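Local coordinates for protein organophosphorus hydrolase (Pseudomonas pseudoalcaligenes, PDB 4LE6) that probably hydrolyses organophosphate triesters with a pair of zinc ions held in a metallo-beta-lactamase fold, at residues A[44-49]-A[93-98]; A[75-80]-A[251-256]; A[99-104]-A[132-137]. All coordinates share one frame; numbering follows the deposited sequence.

Contact 1: residues A[44-49]-A[93-98]; sequences DFEVTA and LINTGD
One face of the Phe45 ring is covered by Thr96. The CB of Thr96 stands 3.8 Å from the centroid of the Phe45 ring, close to the ring normal but offset toward the rim, a CH-pi contact. Thr96 CA lies over the same ring nearer its CD1 corner, and the CG2 methyl of Thr96 reaches toward CE2 and CZ. Phe45 CG lies anti to its own carbonyl carbon (chi1 -64°), which lays the ring alongside the Thr96 side chain, both pointing the same way. Ile94 CG2 comes to the ring obliquely and also meets Phe45 CB at 4.2 Å. The other flat groups are the Glu46 carboxylate and the Asn95 amide. Their planes are nearly perpendicular, 82° apart, and Glu46 OE2 approaches Asn95 CB rather than its amide. The OH of Tyr127 bonds both Glu46 OE2 and Asn95 ND2. Glu46 OE1 bonds Lys31 N and Asn95 ND2 bonds Pro27 O, both of the second subunit. Asn95 OD1 instead accepts from Gly97 N at 2.9 Å, an Asx turn at the end of the strand.

The backbones are paired by four nearly straight hydrogen bonds. Glu46 N gives to Asn95 O, and Asn95 N gives back to Glu46 O at 2.8 Å. Thr48 and Leu93 exchange a second such pair. Val47 and Ile94 form the non-hydrogen-bonded pair between them, with Val47 CG2 and Ile94 CG1 4.2 Å apart. On the Glu46 and Thr48 face a water links Glu46 OE2, Thr48 OG1 and Leu93 O, and Thr48 OG1 has Arg39 as a further partner. Val47 and Ile94 face strand 240-246 of the second sheet. Antiparallel pairing in one of two facing sheets is part of the alpha-beta/beta-alpha sandwich of the metallo-beta-lactamase fold.

Contact 2: residues A[75-80]-A[251-256]; sequences ARMFVA and NHAVQF
Met77 and Val79 both point their CB atoms at Ala253, and the Ala253 methyl points back at them. Met77 makes the closer approach, with its CG 3.7 Å from Ala253 CB. Val79 CG2 joins from the same segment, 4.1 Å from Ala253 CB. Beyond CG the Met77 chain bends at both chi2 (-62°) and chi3 (-69°). The bends carry its CE methyl to the edge of the His252 ring, near the ring plane, where CE is 4.1 Å from His252 NE2. The two side chains cross obliquely. CG of His252 sits between its own backbone N and carbonyl carbon (chi1 74°), and this brings the end of the imidazole toward Met77 and Val79. One ring face has the neighbouring Ala253 CB above its centre. Val79 CG2 meets the ring obliquely, 4.4 Å from His252 CE1.

Two helix ends meet here. Phe78, with positive phi, is the C-prime residue of a Schellman motif that closes helix 67-76: its N bonds Ala75 O, and Val79 N bonds Leu74 O. Across the contact, Asn251 is the N-cap of the short, weakly bonded helix 252-255. Its OD1 accepts from Ala253 N at 2.9 Å, and Asn251 O takes both Val254 N and Gln255 N. The Gln255 side chain folds back, so that its OE1 accepts from Asn251 N.

A water makes the polar link between the segments. It accepts from Arg76 NH1 at 2.9 Å, at the edge of the guanidinium and in its plane, and donates to Ala253 O at 2.7 Å. Arg304 of the second subunit packs on Met77, and Glu316 of that subunit packs on Val79 and His252. The His252 side chain lies about 8 Å from that of the zinc ligand His294.

Contact 3: residues A[99-104]-A[132-137]; sequences NLVLID and VDTVLL
Asp133 reaches over to the start of strand 100-103, meeting Asn99 and Leu100. From its CB, CG lies between its own backbone N and carbonyl carbon (chi1 67°), and this torsion brings the carboxylate across to the other segment. CG comes within 3.6 Å of Leu100 O. At the tip, OD2 takes Leu100 N at 2.7 Å, on the syn side of the carboxylate but tilted out of its plane. OD1 has two donors, on opposite faces of that plane. Asn99 ND2 comes from above it at 2.9 Å, and Thr134 OG1 comes on the anti side at 2.7 Å. Asn99 CB lies against both OD1 and OD2. The amide and carboxylate planes are 52° apart. With three donors on its two oxygens, the carboxylate would be held against rotation and its charge probably stabilised.

The backbones pair in parallel. At the start of the pairing Asp133 N gives to Leu100 O. Further along, Leu102 N bonds Thr134 O, Leu136 N bonds Leu102 O at 2.8 Å, and Asp104 N bonds Leu136 O. On the face of Val101, Ile103 and Leu136, Leu136 CD1 packs against Val101 CG1 at 3.6 Å and against Ile103 CG1 at 4.1 Å. On the other face, Leu102 CB meets Val132 CG1 at 3.8 Å. The Asp104 end points to the metal site: its OD2 bonds ND1 of the zinc ligand His144 and also Thr138 OG1, so Asp104 is a second-shell residue that probably helps to position His144.

The two strands belong to a beta-alpha-beta unit whose connecting helix is 118-124. Strand 100-103 lies between 85-95 and 134-136, which is bordered in turn by 161-163, while Ile103 and Leu136 pack on Tyr233 and Phe235 of strand 231-237.

Overall arrangement
Contacts 1 and 3 are neighbours in one mixed sheet, their centres about 10 Å apart. Strand 85-95 of contact 1 runs antiparallel beside strand 100-103 of contact 3, and Ile94 N probably bonds Val101 O between them. Contact 1 closes before contact 3 opens along the chain. Contact 2 lies on the opposite side of the chain's centre, about 30 Å from each by centres. It sits near the start of strand 85-95, contact 1 at its end. Its two segments enclose all of contact 3 in sequence and alternate with those of contact 1. Contacts 1 and 3 thus belong to one sheet of the sandwich. All three touch the second subunit, so they also take part in the dimer.

Contact 1: residues A[44-49]-A[93-98]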
# COMPACT_ATOMS: atom_id res chain seq x y z
N ASP A 44 -18.36 10.93 -7.30
CA ASP A 44 -19.30 11.00 -6.18
C ASP A 44 -19.48 9.63 -5.52
O ASP A 44 -20.22 9.51 -4.56
CB ASP A 44 -20.65 11.53 -6.64
CG ASP A 44 -20.58 12.94 -7.15
OD1 ASP A 44 -19.79 13.72 -6.59
OD2 ASP A 44 -21.30 13.27 -8.12
N PHE A 45 -18.81 8.61 -6.03
CA PHE A 45 -18.90 7.30 -5.40
C PHE A 45 -17.84 7.16 -4.31
O PHE A 45 -16.80 7.83 -4.33
CB PHE A 45 -18.69 6.17 -6.41
CG PHE A 45 -19.75 6.09 -7.47
CD1 PHE A 45 -20.87 6.92 -7.46
CD2 PHE A 45 -19.64 5.15 -8.48
CE1 PHE A 45 -21.84 6.82 -8.45
CE2 PHE A 45 -20.60 5.06 -9.47
CZ PHE A 45 -21.69 5.89 -9.46
N GLU A 46 -18.11 6.26 -3.37
CA GLU A 46 -17.12 5.89 -2.37
C GLU A 46 -16.75 4.42 -2.51
O GLU A 46 -17.61 3.53 -2.46
CB GLU A 46 -17.66 6.16 -0.98
CG GLU A 46 -16.77 5.69 0.14
CD GLU A 46 -17.57 5.49 1.40
OE1 GLU A 46 -17.38 6.25 2.37
OE2 GLU A 46 -18.43 4.58 1.40
N VAL A 47 -15.46 4.16 -2.67
CA VAL A 47 -14.96 2.79 -2.78
C VAL A 47 -14.32 2.38 -1.46
O VAL A 47 -13.47 3.11 -0.92
CB VAL A 47 -13.90 2.70 -3.90
CG1 VAL A 47 -13.36 1.28 -4.02
CG2 VAL A 47 -14.49 3.19 -5.22
N THR A 48 -14.75 1.25 -0.93
CA THR A 48 -14.10 0.64 0.22
C THR A 48 -13.53 -0.71 -0.21
O THR A 48 -14.29 -1.65 -0.46
CB THR A 48 -15.05 0.43 1.41
OG1 THR A 48 -15.57 1.68 1.85
CG2 THR A 48 -14.31 -0.19 2.58
N ALA A 49 -12.20 -0.80 -0.31
CA ALA A 49 -11.55 -2.07 -0.58
C ALA A 49 -11.59 -2.89 0.70
O ALA A 49 -11.39 -2.33 1.80
CB ALA A 49 -10.10 -1.85 -1.01
N LEU A 93 -16.49 -2.74 -2.00
CA LEU A 93 -17.79 -2.24 -1.61
C LEU A 93 -17.89 -0.82 -2.13
O LEU A 93 -17.06 0.01 -1.77
CB LEU A 93 -17.90 -2.23 -0.09
CG LEU A 93 -19.20 -1.73 0.54
CD1 LEU A 93 -20.35 -2.65 0.16
CD2 LEU A 93 -19.02 -1.67 2.05
N ILE A 94 -18.85 -0.55 -3.00
CA ILE A 94 -18.97 0.76 -3.61
C ILE A 94 -20.32 1.35 -3.25
O ILE A 94 -21.37 0.75 -3.48
CB ILE A 94 -18.76 0.67 -5.13
CG1 ILE A 94 -17.36 0.11 -5.41
CG2 ILE A 94 -18.89 2.05 -5.78
CD1 ILE A 94 -17.06 -0.14 -6.85
N ASN A 95 -20.26 2.53 -2.64
CA ASN A 95 -21.46 3.29 -2.28
C ASN A 95 -21.64 4.34 -3.37
O ASN A 95 -20.84 5.29 -3.46
CB ASN A 95 -21.27 3.94 -0.90
CG ASN A 95 -22.50 4.70 -0.43
OD1 ASN A 95 -23.23 5.25 -1.24
ND2 ASN A 95 -22.72 4.75 0.88
N THR A 96 -22.64 4.14 -4.23
CA THR A 96 -22.86 4.99 -5.38
C THR A 96 -23.88 6.09 -5.08
O THR A 96 -24.29 6.81 -5.98
CB THR A 96 -23.45 4.19 -6.56
OG1 THR A 96 -24.78 3.75 -6.24
CG2 THR A 96 -22.60 3.01 -6.87
N GLY A 97 -24.29 6.20 -3.82
CA GLY A 97 -25.43 7.05 -3.48
C GLY A 97 -26.76 6.35 -3.74
O GLY A 97 -27.63 6.31 -2.87
N ASP A 98 -26.93 5.80 -4.94
CA ASP A 98 -28.15 5.07 -5.28
C ASP A 98 -28.17 3.68 -4.68
O ASP A 98 -29.22 3.17 -4.31
CB ASP A 98 -28.31 4.95 -6.80
CG ASP A 98 -28.56 6.29 -7.46
OD1 ASP A 98 -29.63 6.87 -7.22
OD2 ASP A 98 -27.68 6.75 -8.21
O HOH W 1 -17.80 2.05 0.26

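Contact 2: residues A[75-80]-A[251-256]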
# COMPACT_ATOMS: atom_id res chain seq x y z
N ALA A 75 11.72 -12.42 -7.81
CA ALA A 75 12.77 -11.78 -7.04
C ALA A 75 12.80 -10.27 -7.30
O ALA A 75 13.02 -9.48 -6.38
CB ALA A 75 14.13 -12.40 -7.38
N ARG A 76 12.58 -9.87 -8.55
CA ARG A 76 12.50 -8.46 -8.91
C ARG A 76 11.49 -7.67 -8.06
O ARG A 76 11.68 -6.48 -7.78
CB ARG A 76 12.08 -8.39 -10.38
CG ARG A 76 11.88 -7.01 -10.92
CD ARG A 76 11.82 -7.05 -12.46
NE ARG A 76 11.51 -5.73 -12.98
CZ ARG A 76 10.28 -5.23 -13.05
NH1 ARG A 76 9.23 -5.95 -12.67
NH2 ARG A 76 10.10 -4.00 -13.51
N MET A 77 10.40 -8.30 -7.67
CA MET A 77 9.39 -7.64 -6.85
C MET A 77 9.48 -8.12 -5.40
O MET A 77 8.54 -7.91 -4.61
CB MET A 77 7.99 -7.88 -7.40
CG MET A 77 7.77 -7.31 -8.80
SD MET A 77 7.94 -5.51 -8.84
CE MET A 77 6.50 -4.93 -7.91
N PHE A 78 10.60 -8.75 -5.06
CA PHE A 78 10.82 -9.25 -3.71
C PHE A 78 9.66 -10.12 -3.23
O PHE A 78 9.18 -9.98 -2.10
CB PHE A 78 11.06 -8.06 -2.76
CG PHE A 78 12.28 -7.27 -3.12
CD1 PHE A 78 12.23 -6.29 -4.09
CD2 PHE A 78 13.50 -7.53 -2.52
CE1 PHE A 78 13.36 -5.58 -4.45
CE2 PHE A 78 14.62 -6.82 -2.87
CZ PHE A 78 14.55 -5.85 -3.85
N VAL A 79 9.20 -11.02 -4.09
CA VAL A 79 8.13 -11.96 -3.75
C VAL A 79 8.77 -13.32 -3.45
O VAL A 79 9.43 -13.90 -4.30
CB VAL A 79 7.11 -12.10 -4.90
CG1 VAL A 79 5.96 -13.05 -4.51
CG2 VAL A 79 6.54 -10.74 -5.27
N ALA A 80 8.57 -13.81 -2.23
CA ALA A 80 9.08 -15.11 -1.83
C ALA A 80 8.18 -16.19 -2.41
O ALA A 80 6.97 -15.98 -2.53
CB ALA A 80 9.10 -15.21 -0.31
N ASN A 251 -1.09 -12.90 -10.48
CA ASN A 251 0.22 -12.56 -9.93
C ASN A 251 0.76 -11.28 -10.57
O ASN A 251 1.15 -11.28 -11.74
CB ASN A 251 1.20 -13.71 -10.16
CG ASN A 251 2.53 -13.51 -9.43
OD1 ASN A 251 3.12 -12.44 -9.48
ND2 ASN A 251 3.00 -14.56 -8.76
N HIS A 252 0.77 -10.21 -9.79
CA HIS A 252 1.11 -8.88 -10.30
C HIS A 252 2.59 -8.82 -10.71
O HIS A 252 2.96 -7.99 -11.54
CB HIS A 252 0.87 -7.83 -9.22
CG HIS A 252 1.88 -7.87 -8.13
ND1 HIS A 252 1.85 -8.80 -7.12
CD2 HIS A 252 2.99 -7.12 -7.92
CE1 HIS A 252 2.88 -8.61 -6.31
NE2 HIS A 252 3.59 -7.60 -6.78
N ALA A 253 3.42 -9.68 -10.14
CA ALA A 253 4.86 -9.61 -10.40
C ALA A 253 5.22 -10.26 -11.71
O ALA A 253 6.32 -10.05 -12.21
CB ALA A 253 5.65 -10.25 -9.27
N VAL A 254 4.30 -11.05 -12.27
CA VAL A 254 4.60 -11.82 -13.48
C VAL A 254 3.73 -11.42 -14.66
O VAL A 254 4.24 -11.26 -15.76
CB VAL A 254 4.40 -13.33 -13.22
CG1 VAL A 254 4.59 -14.15 -14.49
CG2 VAL A 254 5.33 -13.82 -12.14
N GLN A 255 2.43 -11.26 -14.42
CA GLN A 255 1.46 -11.21 -15.51
C GLN A 255 1.17 -9.81 -16.06
O GLN A 255 0.50 -9.69 -17.08
CB GLN A 255 0.15 -11.88 -15.08
CG GLN A 255 0.28 -13.39 -14.83
CD GLN A 255 -1.03 -14.01 -14.39
OE1 GLN A 255 -1.49 -13.77 -13.28
NE2 GLN A 255 -1.64 -14.79 -15.26
N PHE A 256 1.63 -8.77 -15.38
CA PHE A 256 1.67 -7.45 -16.01
C PHE A 256 2.83 -7.45 -16.99
O PHE A 256 2.64 -7.16 -18.19
CB PHE A 256 1.82 -6.35 -14.98
CG PHE A 256 0.54 -6.02 -14.25
CD1 PHE A 256 -0.41 -5.21 -14.85
CD2 PHE A 256 0.30 -6.49 -12.98
CE1 PHE A 256 -1.60 -4.89 -14.18
CE2 PHE A 256 -0.88 -6.18 -12.31
CZ PHE A 256 -1.83 -5.38 -12.91
O HOH W 2 8.57 -8.58 -11.77

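Contact 3: residues A[99-104]-A[132-137]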
# COMPACT_ATOMS: atom_id res chain seq x y z
N ASN A 99 -27.01 3.04 -4.63
CA ASN A 99 -26.89 1.67 -4.15
C ASN A 99 -25.65 1.46 -3.30
O ASN A 99 -24.61 2.12 -3.50
CB ASN A 99 -26.81 0.71 -5.33
CG ASN A 99 -28.04 0.75 -6.21
OD1 ASN A 99 -28.09 1.50 -7.20
ND2 ASN A 99 -29.04 -0.05 -5.87
N LEU A 100 -25.73 0.51 -2.37
CA LEU A 100 -24.53 -0.01 -1.73
C LEU A 100 -24.27 -1.37 -2.36
O LEU A 100 -25.07 -2.30 -2.22
CB LEU A 100 -24.69 -0.12 -0.22
CG LEU A 100 -23.41 -0.53 0.53
CD1 LEU A 100 -22.30 0.53 0.44
CD2 LEU A 100 -23.73 -0.83 1.97
N VAL A 101 -23.16 -1.47 -3.08
CA VAL A 101 -22.89 -2.61 -3.93
C VAL A 101 -21.62 -3.31 -3.51
O VAL A 101 -20.56 -2.69 -3.42
CB VAL A 101 -22.73 -2.17 -5.42
CG1 VAL A 101 -22.49 -3.39 -6.32
CG2 VAL A 101 -23.94 -1.40 -5.89
N LEU A 102 -21.70 -4.61 -3.28
CA LEU A 102 -20.53 -5.39 -2.94
C LEU A 102 -20.13 -6.25 -4.15
O LEU A 102 -20.96 -6.96 -4.69
CB LEU A 102 -20.83 -6.25 -1.71
CG LEU A 102 -19.72 -7.21 -1.28
CD1 LEU A 102 -18.47 -6.42 -0.88
CD2 LEU A 102 -20.21 -8.10 -0.14
N ILE A 103 -18.87 -6.17 -4.57
CA ILE A 103 -18.35 -7.02 -5.64
C ILE A 103 -17.42 -8.07 -5.04
O ILE A 103 -16.38 -7.73 -4.46
CB ILE A 103 -17.58 -6.20 -6.70
CG1 ILE A 103 -18.43 -5.03 -7.20
CG2 ILE A 103 -17.21 -7.08 -7.87
CD1 ILE A 103 -18.24 -3.73 -6.44
N ASP A 104 -17.83 -9.33 -5.21
CA ASP A 104 -17.21 -10.52 -4.62
C ASP A 104 -17.30 -10.50 -3.11
O ASP A 104 -17.63 -9.47 -2.53
CB ASP A 104 -15.79 -10.72 -5.15
CG ASP A 104 -15.79 -11.11 -6.62
OD1 ASP A 104 -16.86 -11.52 -7.11
OD2 ASP A 104 -14.72 -11.02 -7.28
N VAL A 132 -26.18 -3.96 2.46
CA VAL A 132 -25.78 -4.23 1.10
C VAL A 132 -27.03 -4.62 0.31
O VAL A 132 -27.68 -5.60 0.66
CB VAL A 132 -24.72 -5.34 1.06
CG1 VAL A 132 -24.41 -5.75 -0.39
CG2 VAL A 132 -23.46 -4.87 1.76
N ASP A 133 -27.37 -3.84 -0.72
CA ASP A 133 -28.59 -4.10 -1.50
C ASP A 133 -28.30 -4.88 -2.79
O ASP A 133 -29.20 -5.44 -3.41
CB ASP A 133 -29.34 -2.80 -1.83
CG ASP A 133 -28.56 -1.90 -2.78
OD1 ASP A 133 -28.52 -2.19 -3.99
OD2 ASP A 133 -27.99 -0.89 -2.32
N THR A 134 -27.03 -4.92 -3.19
CA THR A 134 -26.63 -5.66 -4.38
C THR A 134 -25.28 -6.32 -4.15
O THR A 134 -24.37 -5.70 -3.60
CB THR A 134 -26.46 -4.75 -5.60
OG1 THR A 134 -27.63 -3.95 -5.79
CG2 THR A 134 -26.21 -5.57 -6.85
N VAL A 135 -25.15 -7.59 -4.56
CA VAL A 135 -23.87 -8.27 -4.61
C VAL A 135 -23.61 -8.68 -6.06
O VAL A 135 -24.45 -9.34 -6.67
CB VAL A 135 -23.83 -9.52 -3.71
CG1 VAL A 135 -22.50 -10.27 -3.87
CG2 VAL A 135 -24.04 -9.14 -2.24
N LEU A 136 -22.47 -8.26 -6.63
CA LEU A 136 -22.09 -8.66 -7.98
C LEU A 136 -20.93 -9.64 -7.88
O LEU A 136 -19.92 -9.34 -7.25
CB LEU A 136 -21.63 -7.45 -8.81
CG LEU A 136 -22.53 -6.22 -8.77
CD1 LEU A 136 -21.84 -5.04 -9.46
CD2 LEU A 136 -23.86 -6.52 -9.42
N LEU A 137 -21.05 -10.81 -8.49
CA LEU A 137 -19.96 -11.77 -8.48
C LEU A 137 -19.21 -11.71 -9.81
O LEU A 137 -19.85 -11.82 -10.86
CB LEU A 137 -20.50 -13.19 -8.29
CG LEU A 137 -21.17 -13.48 -6.95
CD1 LEU A 137 -21.67 -14.91 -6.96
CD2 LEU A 137 -20.21 -13.23 -5.81